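Local coordinates for protein GH59 galactosidase (Clostridium cellulolyticum, PDB 2V4V) that probably degrades plant cell-wall polysaccharides, this chain being its family 6 carbohydrate-binding module, which binds xylose, at residues A[1-7]-A[41-46]; A[16-20]-A[30-34]; A[50-56]-A[122-128]. All blocks are in the same frame, centred on the assembly; numbering follows the deposited sequence.

In the fold
All three contacts lie in the family 6 carbohydrate-binding module, a beta-sandwich. Contacts 1 and 3 involve its two large sheets, contact 2 a separate hairpin. Contact 3 joins two central strands of the four-stranded sheet. Contact 1 ties the N-terminal segment to strand 38-48 of the five-stranded sheet. It touches contact 3, their centres about 10 Å apart: Ala3 O meets Phe127 N at 2.9 Å and Ser5 O meets Thr126 OG1 at 2.7 Å. Contact 2 is at the sugar site, its centre about 18 Å from that of contact 3. A backbone hydrogen bond, Val30 N to Leu122 O (2.8 Å), connects them. Gly31 and Phe32 line the xylose pocket, and Asn123 of contact 3 binds the sodium ion.

Contact 1: A[1-7]-A[41-46]; sequences QSAYSRI and YNNVDF
This contact fastens the N-terminal segment to strand 38-48 of the beta-sandwich (jelly-roll) of the family 6 carbohydrate-binding module. Residues 41-46 belong to that strand, in the five-stranded sheet. The chain turns a corner at Asn43, which has left-handed backbone angles (phi 56°, psi 49°). Residues 1-3 run beside the part after the corner in the same direction. CA atoms pair Gln1 with Val44 (5.0 Å), Ser2 with Asp45 (4.9 Å) and Ala3 with Phe46 (5.2 Å). There is a single bridge, at Ser2 and Asp45. Its hydrogen bonds are Asp45 N to Gln1 O (2.8 Å) and Ala3 N to Asp45 O (2.9 Å). Gln1 N also donates to Asn43 O (3.0 Å). The Gln1 side chain (chi1 p, chi2 t) reaches back so that its NE2 donates to Asn42 O (3.1 Å).

A type I turn from Ser2 to Ser5 then leads the chain away. Ser2 OG accepts from Tyr4 N (3.1 Å), an ST turn, and Ser5 OG donates to Ser2 O (2.7 Å). Beyond the turn, Ile7 opens strand 7-8 of the other sheet, so the segment spans from one sheet to the other. Ala3 and Ile7 also make backbone hydrogen bonds to Phe127 and Phe125 of that sheet.

Ala3 CB points inward, 3.6 Å from Val44 CG1. It makes a CH-pi contact over the face of Phe46, 4.0 Å from the ring centroid. Ile7 CG2 packs 3.8 Å from Tyr41 CD2. Tyr4, with chi1 m, swings its hydroxyl to the strand: Tyr4 OH donates to Phe46 O at 2.7 Å.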
loop_
_atom_site.group_PDB
_atom_site.type_symbol
_atom_site.label_atom_id
_atom_site.label_comp_id
_atom_site.label_asym_id
_atom_site.label_seq_id
_atom_site.Cartn_x
_atom_site.Cartn_y
_atom_site.Cartn_z
ATOM N N GLN A 1 1.690 5.011 15.120
ATOM C CA GLN A 1 0.382 5.161 14.435
ATOM C C GLN A 1 -0.344 3.826 14.435
ATOM O O GLN A 1 0.270 2.765 14.360
ATOM C CB GLN A 1 0.546 5.670 13.002
ATOM C CG GLN A 1 1.395 4.805 12.053
ATOM C CD GLN A 1 1.812 5.568 10.797
ATOM O OE1 GLN A 1 0.977 6.240 10.165
ATOM N NE2 GLN A 1 3.106 5.477 10.434
ATOM N N SER A 2 -1.653 3.891 14.541
ATOM C CA SER A 2 -2.446 2.680 14.635
ATOM C C SER A 2 -2.560 2.016 13.266
ATOM O O SER A 2 -2.818 2.699 12.258
ATOM C CB SER A 2 -3.854 3.039 15.096
ATOM O OG SER A 2 -4.661 1.879 15.103
ATOM N N ALA A 3 -2.424 0.688 13.228
ATOM C CA ALA A 3 -2.679 -0.039 11.960
ATOM C C ALA A 3 -4.115 0.156 11.445
ATOM O O ALA A 3 -4.382 0.022 10.220
ATOM C CB ALA A 3 -2.375 -1.552 12.126
ATOM N N TYR A 4 -5.012 0.484 12.371
ATOM C CA TYR A 4 -6.450 0.546 12.109
ATOM C C TYR A 4 -6.937 1.935 11.697
ATOM O O TYR A 4 -8.112 2.096 11.377
ATOM C CB TYR A 4 -7.235 -0.046 13.314
ATOM C CG TYR A 4 -6.644 -1.389 13.627
ATOM C CD1 TYR A 4 -6.855 -2.471 12.762
ATOM C CD2 TYR A 4 -5.760 -1.561 14.691
ATOM C CE1 TYR A 4 -6.241 -3.704 12.992
ATOM C CE2 TYR A 4 -5.138 -2.804 14.925
ATOM C CZ TYR A 4 -5.400 -3.879 14.071
ATOM O OH TYR A 4 -4.835 -5.145 14.231
ATOM N N SER A 5 -6.020 2.910 11.705
ATOM C CA SER A 5 -6.285 4.245 11.232
ATOM C C SER A 5 -6.190 4.284 9.701
ATOM O O SER A 5 -5.661 3.387 9.040
ATOM C CB SER A 5 -5.267 5.250 11.835
ATOM O OG SER A 5 -3.914 4.973 11.449
ATOM N N ARG A 6 -6.728 5.359 9.146
ATOM C CA ARG A 6 -6.514 5.635 7.748
ATOM C C ARG A 6 -5.125 6.249 7.586
ATOM O O ARG A 6 -4.837 7.342 8.127
ATOM C CB ARG A 6 -7.576 6.601 7.252
ATOM C CG ARG A 6 -7.336 7.100 5.855
ATOM C CD ARG A 6 -8.540 7.858 5.493
ATOM N NE ARG A 6 -8.347 8.708 4.339
ATOM C CZ ARG A 6 -9.285 8.949 3.437
ATOM N NH1 ARG A 6 -10.495 8.374 3.552
ATOM N NH2 ARG A 6 -8.994 9.756 2.424
ATOM N N ILE A 7 -4.262 5.544 6.859
ATOM C CA ILE A 7 -2.890 6.009 6.683
ATOM C C ILE A 7 -2.752 6.527 5.242
ATOM O O ILE A 7 -2.938 5.775 4.274
ATOM C CB ILE A 7 -1.900 4.864 6.957
ATOM C CG1 ILE A 7 -2.070 4.348 8.401
ATOM C CG2 ILE A 7 -0.451 5.272 6.649
ATOM C CD1 ILE A 7 -1.297 3.033 8.676
ATOM N N TYR A 41 6.162 2.865 6.327
ATOM C CA TYR A 41 5.438 3.579 7.348
ATOM C C TYR A 41 5.934 3.085 8.730
ATOM O O TYR A 41 5.703 1.996 9.057
ATOM C CB TYR A 41 3.902 3.360 7.141
ATOM C CG TYR A 41 3.519 3.696 5.718
ATOM C CD1 TYR A 41 3.685 2.790 4.701
ATOM C CD2 TYR A 41 3.104 4.951 5.390
ATOM C CE1 TYR A 41 3.431 3.127 3.415
ATOM C CE2 TYR A 41 2.806 5.287 4.121
ATOM C CZ TYR A 41 3.009 4.402 3.109
ATOM O OH TYR A 41 2.749 4.764 1.815
ATOM N N ASN A 42 6.669 3.945 9.450
ATOM C CA ASN A 42 7.320 3.489 10.667
ATOM C C ASN A 42 6.356 3.356 11.835
ATOM O O ASN A 42 5.383 4.116 11.971
ATOM C CB ASN A 42 8.440 4.445 11.090
ATOM C CG ASN A 42 9.637 4.415 10.144
ATOM O OD1 ASN A 42 9.688 3.644 9.196
ATOM N ND2 ASN A 42 10.609 5.291 10.404
ATOM N N ASN A 43 6.706 2.433 12.732
ATOM C CA ASN A 43 6.060 2.367 14.043
ATOM C C ASN A 43 4.552 2.235 13.951
ATOM O O ASN A 43 3.794 3.003 14.590
ATOM C CB ASN A 43 6.389 3.620 14.848
ATOM C CG ASN A 43 7.870 3.814 15.032
ATOM O OD1 ASN A 43 8.623 2.836 15.077
ATOM N ND2 ASN A 43 8.311 5.088 15.113
ATOM N N VAL A 44 4.114 1.293 13.135
ATOM C CA VAL A 44 2.694 0.986 13.053
ATOM C C VAL A 44 2.352 -0.053 14.140
ATOM O O VAL A 44 3.022 -1.087 14.257
ATOM C CB VAL A 44 2.317 0.423 11.677
ATOM C CG1 VAL A 44 0.869 0.039 11.648
ATOM C CG2 VAL A 44 2.614 1.447 10.541
ATOM N N ASP A 45 1.316 0.254 14.916
ATOM C CA ASP A 45 0.926 -0.615 16.033
ATOM C C ASP A 45 -0.244 -1.485 15.599
ATOM O O ASP A 45 -1.329 -0.987 15.333
ATOM C CB ASP A 45 0.531 0.245 17.242
ATOM C CG ASP A 45 0.274 -0.566 18.510
ATOM O OD1 ASP A 45 0.342 -1.825 18.495
ATOM O OD2 ASP A 45 0.016 0.103 19.537
ATOM N N PHE A 46 0.013 -2.795 15.501
ATOM C CA PHE A 46 -1.001 -3.756 15.139
ATOM C C PHE A 46 -1.825 -4.271 16.301
ATOM O O PHE A 46 -2.813 -4.983 16.083
ATOM C CB PHE A 46 -0.340 -4.978 14.479
ATOM C CG PHE A 46 0.121 -4.690 13.090
ATOM C CD1 PHE A 46 -0.753 -4.871 12.011
ATOM C CD2 PHE A 46 1.391 -4.089 12.880
ATOM C CE1 PHE A 46 -0.331 -4.548 10.699
ATOM C CE2 PHE A 46 1.828 -3.774 11.614
ATOM C CZ PHE A 46 0.973 -4.003 10.508
#

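Contact 2: A[16-20]-A[30-34]; sequences SGIQT and VGFVE. With XYP (beta-D-xylopyranose), chain B.
Val30 lies opposite Thr20 as an antiparallel non-hydrogen-bonded pair, with CA atoms 4.6 Å apart. Its side chain (chi1 t) faces the interior, and its CG1 packs 3.7 Å from Ile18 CG1. Thr20 CG2 is more loosely placed, 4.3 Å from Val30 CG2.

Gly31 forms the hydrogen-bonded pair with Gln19 (CA-CA 5.5 Å). Gly31 N donates to Gln19 O (2.9 Å), and Gln19 N donates to Gly31 O (3.2 Å). These strands, 19-22 and 28-31, make a beta hairpin beside the sugar-binding site of this family 6 carbohydrate-binding module. A side chain at Gly31 would crowd the bound xylose: an ideal CB would lie 3.2 Å from XYP O4.

Phe32 ends the pairing with left-handed backbone angles (phi 54°, psi 48°). Its N donates to XYP O4 at 3.0 Å. Its CA-to-CB bond points toward segment 16-20, and with chi1 m the ring packs on Gln19, whose CB is 3.7 Å from Phe32 CD2. Gln19 (chi1 m, chi2 t) extends so that its CD covers one face of the ring. XYP C5 lies over the opposite face. Glu21, Trp89, Tyr118 and Asn121 complete the pocket, and Glu21 OE2 and Asn121 ND2 hydrogen-bond the sugar.

Val33 turns inward beyond the hairpin, its CG2 4.0 Å from Ile18 CG2. Its backbone hydrogen-bonds to Leu119.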
loop_
_atom_site.group_PDB
_atom_site.type_symbol
_atom_site.label_atom_id
_atom_site.label_comp_id
_atom_site.label_asym_id
_atom_site.label_seq_id
_atom_site.Cartn_x
_atom_site.Cartn_y
_atom_site.Cartn_z
ATOM N N SER A 16 11.189 4.226 -1.880
ATOM C CA SER A 16 12.119 3.995 -2.955
ATOM C C SER A 16 11.391 3.986 -4.286
ATOM O O SER A 16 10.500 3.123 -4.509
ATOM C CB SER A 16 12.820 2.660 -2.750
ATOM O OG SER A 16 13.602 2.312 -3.884
ATOM N N GLY A 17 11.754 4.958 -5.135
ATOM C CA GLY A 17 11.335 4.913 -6.549
ATOM C C GLY A 17 10.048 5.622 -6.937
ATOM O O GLY A 17 9.695 5.684 -8.131
ATOM N N ILE A 18 9.321 6.157 -5.951
ATOM C CA ILE A 18 7.991 6.715 -6.247
ATOM C C ILE A 18 7.972 8.254 -6.208
ATOM O O ILE A 18 8.982 8.902 -5.799
ATOM C CB ILE A 18 6.864 6.023 -5.372
ATOM C CG1 ILE A 18 7.049 6.267 -3.871
ATOM C CG2 ILE A 18 6.924 4.484 -5.598
ATOM C CD1 ILE A 18 6.787 7.725 -3.378
ATOM N N GLN A 19 6.833 8.836 -6.593
ATOM C CA GLN A 19 6.653 10.286 -6.456
ATOM C C GLN A 19 5.221 10.560 -6.062
ATOM O O GLN A 19 4.329 9.832 -6.533
ATOM C CB GLN A 19 6.947 11.013 -7.762
ATOM C CG GLN A 19 8.268 10.636 -8.367
ATOM C CD GLN A 19 8.424 11.176 -9.775
ATOM O OE1 GLN A 19 7.978 12.321 -10.064
ATOM N NE2 GLN A 19 9.045 10.369 -10.670
ATOM N N THR A 20 5.024 11.544 -5.172
ATOM C CA THR A 20 3.679 11.943 -4.799
ATOM C C THR A 20 3.152 12.963 -5.805
ATOM O O THR A 20 3.918 13.773 -6.371
ATOM C CB THR A 20 3.653 12.608 -3.402
ATOM O OG1 THR A 20 4.664 13.621 -3.334
ATOM C CG2 THR A 20 3.925 11.512 -2.348
ATOM N N VAL A 30 0.454 8.286 -4.068
ATOM C CA VAL A 30 1.761 7.801 -4.432
ATOM C C VAL A 30 1.592 7.205 -5.814
ATOM O O VAL A 30 0.801 6.254 -6.024
ATOM C CB VAL A 30 2.243 6.736 -3.430
ATOM C CG1 VAL A 30 3.328 5.909 -4.006
ATOM C CG2 VAL A 30 2.715 7.440 -2.155
ATOM N N GLY A 31 2.318 7.804 -6.761
ATOM C CA GLY A 31 2.302 7.317 -8.143
ATOM C C GLY A 31 3.710 7.019 -8.667
ATOM O O GLY A 31 4.676 6.959 -7.915
ATOM N N PHE A 32 3.785 6.857 -9.987
ATOM C CA PHE A 32 5.026 6.460 -10.657
ATOM C C PHE A 32 5.589 5.183 -10.039
ATOM O O PHE A 32 6.781 5.091 -9.740
ATOM C CB PHE A 32 6.022 7.614 -10.627
ATOM C CG PHE A 32 5.406 8.917 -11.142
ATOM C CD1 PHE A 32 5.580 9.331 -12.496
ATOM C CD2 PHE A 32 4.629 9.707 -10.321
ATOM C CE1 PHE A 32 4.997 10.478 -12.970
ATOM C CE2 PHE A 32 4.065 10.869 -10.818
ATOM C CZ PHE A 32 4.263 11.251 -12.141
ATOM N N VAL A 33 4.686 4.184 -9.872
ATOM C CA VAL A 33 5.029 2.916 -9.208
ATOM C C VAL A 33 5.402 1.893 -10.262
ATOM O O VAL A 33 4.585 1.552 -11.140
ATOM C CB VAL A 33 3.810 2.419 -8.439
ATOM C CG1 VAL A 33 4.076 1.030 -7.889
ATOM C CG2 VAL A 33 3.435 3.425 -7.320
ATOM N N GLU A 34 6.636 1.395 -10.128
ATOM C CA GLU A 34 7.109 0.311 -10.970
ATOM C C GLU A 34 7.549 -0.866 -10.096
ATOM O O GLU A 34 7.763 -0.720 -8.864
ATOM C CB GLU A 34 8.286 0.750 -11.858
ATOM C CG GLU A 34 7.861 1.803 -12.861
ATOM C CD GLU A 34 8.994 2.172 -13.795
ATOM O OE1 GLU A 34 9.290 1.363 -14.731
ATOM O OE2 GLU A 34 9.576 3.264 -13.617
HETATM O O1 XYP B . 1.840 9.926 -16.112
HETATM C C1 XYP B . 1.996 9.232 -14.884
HETATM C C2 XYP B . 0.768 9.572 -14.054
HETATM C C3 XYP B . 0.822 8.835 -12.727
HETATM C C4 XYP B . 1.115 7.354 -12.953
HETATM C C5 XYP B . 2.313 7.178 -13.897
HETATM O O2 XYP B . 0.714 10.953 -13.723
HETATM O O3 XYP B . -0.394 8.994 -12.014
HETATM O O4 XYP B . 1.417 6.701 -11.742
HETATM O O5 XYP B . 2.073 7.873 -15.100
#

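Contact 3: A[50-56]-A[122-128]; sequences VGGFQAR and LNWFTFS. With NA (sodium ion), chain C.
Strands 52-56 and 122-128 run antiparallel in the four-stranded sheet of the beta-sandwich, their axes 4.4 Å apart at closest and 160° between directions. Gly52 pairs with Ser128 and Gln54 with Thr126 as hydrogen-bonded pairs; Phe53-Phe127 and Ala55-Phe125 are non-hydrogen-bonded. Gln54 N donates to Thr126 O (2.9 Å) and Thr126 N to Gln54 O (2.8 Å). A classic bulge sets Gly51 and Gly52 against Ser128, whose O accepts from Gly51 N (2.8 Å) and Gly52 N (3.1 Å). At the other end, Asn123 N donates to Arg56 O (2.8 Å).

Phe53, Phe125 and Phe127 cluster on the core face. The edge of Phe53 meets the face of Phe127, centroids 5.3 Å apart. On the other face, Arg56 CB sits over the Trp124 five-membered ring, 3.6 Å from its centroid; the guanidinium salt-bridges Glu25 and Asp94.

Asn123 ND2 hydrogen-bonds Glu25 OE1. Asn123 (chi1 t) binds sodium with Glu8, Glu10, Glu28 and a water: Asn123 O and Asn123 OD1 each lie 2.4 Å from NA.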
loop_
_atom_site.group_PDB
_atom_site.type_symbol
_atom_site.label_atom_id
_atom_site.label_comp_id
_atom_site.label_asym_id
_atom_site.label_seq_id
_atom_site.Cartn_x
_atom_site.Cartn_y
_atom_site.Cartn_z
ATOM N N VAL A 50 -5.313 -8.170 14.024
ATOM C CA VAL A 50 -5.341 -7.851 12.568
ATOM C C VAL A 50 -5.869 -9.019 11.732
ATOM O O VAL A 50 -5.502 -10.175 11.987
ATOM C CB VAL A 50 -3.949 -7.403 12.009
ATOM C CG1 VAL A 50 -2.959 -8.603 11.872
ATOM C CG2 VAL A 50 -4.134 -6.681 10.658
ATOM N N GLY A 51 -6.741 -8.728 10.762
ATOM C CA GLY A 51 -7.221 -9.762 9.852
ATOM C C GLY A 51 -7.210 -9.382 8.360
ATOM O O GLY A 51 -7.298 -10.232 7.494
ATOM N N GLY A 52 -7.079 -8.086 8.070
ATOM C CA GLY A 52 -7.241 -7.649 6.687
ATOM C C GLY A 52 -6.569 -6.331 6.370
ATOM O O GLY A 52 -6.105 -5.633 7.254
ATOM N N PHE A 53 -6.587 -5.988 5.082
ATOM C CA PHE A 53 -5.930 -4.751 4.568
ATOM C C PHE A 53 -6.789 -4.227 3.419
ATOM O O PHE A 53 -7.297 -5.010 2.608
ATOM C CB PHE A 53 -4.551 -5.140 4.060
ATOM C CG PHE A 53 -3.794 -4.054 3.294
ATOM C CD1 PHE A 53 -2.910 -3.188 3.954
ATOM C CD2 PHE A 53 -3.886 -3.984 1.902
ATOM C CE1 PHE A 53 -2.154 -2.283 3.233
ATOM C CE2 PHE A 53 -3.134 -3.063 1.178
ATOM C CZ PHE A 53 -2.267 -2.210 1.856
ATOM N N GLN A 54 -6.944 -2.902 3.383
ATOM C CA GLN A 54 -7.743 -2.221 2.375
ATOM C C GLN A 54 -6.907 -1.084 1.837
ATOM O O GLN A 54 -6.377 -0.271 2.615
ATOM C CB GLN A 54 -9.039 -1.712 3.027
ATOM C CG GLN A 54 -9.995 -0.933 2.126
ATOM C CD GLN A 54 -11.093 -0.229 2.928
ATOM O OE1 GLN A 54 -10.995 -0.080 4.161
ATOM N NE2 GLN A 54 -12.120 0.252 2.228
ATOM N N ALA A 55 -6.779 -1.033 0.510
ATOM C CA ALA A 55 -6.026 0.060 -0.120
ATOM C C ALA A 55 -6.880 0.773 -1.167
ATOM O O ALA A 55 -7.610 0.126 -1.932
ATOM C CB ALA A 55 -4.778 -0.494 -0.788
ATOM N N ARG A 56 -6.772 2.113 -1.173
ATOM C CA ARG A 56 -7.526 2.927 -2.142
ATOM C C ARG A 56 -6.615 3.203 -3.347
ATOM O O ARG A 56 -5.632 3.908 -3.201
ATOM C CB ARG A 56 -7.959 4.236 -1.463
ATOM C CG ARG A 56 -8.883 5.092 -2.276
ATOM C CD ARG A 56 -10.262 4.413 -2.381
ATOM N NE ARG A 56 -11.132 5.245 -3.209
ATOM C CZ ARG A 56 -12.348 4.883 -3.627
ATOM N NH1 ARG A 56 -12.858 3.693 -3.266
ATOM N NH2 ARG A 56 -13.037 5.712 -4.414
ATOM N N LEU A 122 -1.590 4.911 -5.286
ATOM C CA LEU A 122 -2.115 4.538 -3.954
ATOM C C LEU A 122 -2.463 5.823 -3.233
ATOM O O LEU A 122 -1.597 6.664 -3.051
ATOM C CB LEU A 122 -1.057 3.732 -3.157
ATOM C CG LEU A 122 -1.365 3.380 -1.705
ATOM C CD1 LEU A 122 -2.549 2.363 -1.616
ATOM C CD2 LEU A 122 -0.099 2.741 -1.129
ATOM N N ASN A 123 -3.733 5.958 -2.842
ATOM C CA ASN A 123 -4.192 7.148 -2.155
ATOM C C ASN A 123 -4.001 7.021 -0.631
ATOM O O ASN A 123 -3.319 7.823 0.016
ATOM C CB ASN A 123 -5.665 7.384 -2.539
ATOM C CG ASN A 123 -6.273 8.611 -1.878
ATOM O OD1 ASN A 123 -5.614 9.334 -1.101
ATOM N ND2 ASN A 123 -7.556 8.858 -2.174
ATOM N N TRP A 124 -4.541 5.946 -0.059
ATOM C CA TRP A 124 -4.437 5.679 1.379
ATOM C C TRP A 124 -4.657 4.177 1.597
ATOM O O TRP A 124 -5.033 3.476 0.676
ATOM C CB TRP A 124 -5.435 6.535 2.197
ATOM C CG TRP A 124 -6.873 6.382 1.827
ATOM C CD1 TRP A 124 -7.586 7.191 0.984
ATOM C CD2 TRP A 124 -7.786 5.361 2.255
ATOM N NE1 TRP A 124 -8.875 6.761 0.863
ATOM C CE2 TRP A 124 -9.032 5.643 1.651
ATOM C CE3 TRP A 124 -7.687 4.277 3.150
ATOM C CZ2 TRP A 124 -10.164 4.841 1.854
ATOM C CZ3 TRP A 124 -8.807 3.463 3.336
ATOM C CH2 TRP A 124 -10.032 3.773 2.707
ATOM N N PHE A 125 -4.359 3.688 2.802
ATOM C CA PHE A 125 -4.681 2.299 3.087
ATOM C C PHE A 125 -4.995 2.207 4.573
ATOM O O PHE A 125 -4.754 3.142 5.361
ATOM C CB PHE A 125 -3.492 1.392 2.748
ATOM C CG PHE A 125 -2.234 1.767 3.486
ATOM C CD1 PHE A 125 -1.889 1.053 4.623
ATOM C CD2 PHE A 125 -1.399 2.794 3.046
ATOM C CE1 PHE A 125 -0.748 1.354 5.335
ATOM C CE2 PHE A 125 -0.261 3.109 3.764
ATOM C CZ PHE A 125 0.070 2.389 4.879
ATOM N N THR A 126 -5.500 1.041 4.947
ATOM C CA THR A 126 -5.734 0.780 6.384
ATOM C C THR A 126 -5.761 -0.723 6.632
ATOM O O THR A 126 -5.925 -1.516 5.672
ATOM C CB THR A 126 -7.101 1.387 6.869
ATOM O OG1 THR A 126 -7.200 1.344 8.309
ATOM C CG2 THR A 126 -8.291 0.663 6.194
ATOM N N PHE A 127 -5.583 -1.137 7.893
ATOM C CA PHE A 127 -5.810 -2.543 8.231
ATOM C C PHE A 127 -7.148 -2.706 8.976
ATOM O O PHE A 127 -7.659 -1.757 9.579
ATOM C CB PHE A 127 -4.707 -3.085 9.121
ATOM C CG PHE A 127 -3.386 -3.182 8.430
ATOM C CD1 PHE A 127 -2.983 -4.396 7.860
ATOM C CD2 PHE A 127 -2.530 -2.072 8.338
ATOM C CE1 PHE A 127 -1.735 -4.507 7.225
ATOM C CE2 PHE A 127 -1.264 -2.170 7.729
ATOM C CZ PHE A 127 -0.880 -3.375 7.137
ATOM N N SER A 128 -7.688 -3.919 8.947
ATOM C CA SER A 128 -8.957 -4.202 9.654
ATOM C C SER A 128 -8.712 -5.316 10.642
ATOM O O SER A 128 -7.849 -6.158 10.431
ATOM C CB SER A 128 -10.038 -4.623 8.662
ATOM O OG SER A 128 -9.536 -5.682 7.823
HETATM NA NA NA C . -3.592 10.199 -0.052
HETATM O O HOH W 1 -4.043 12.503 0.735
#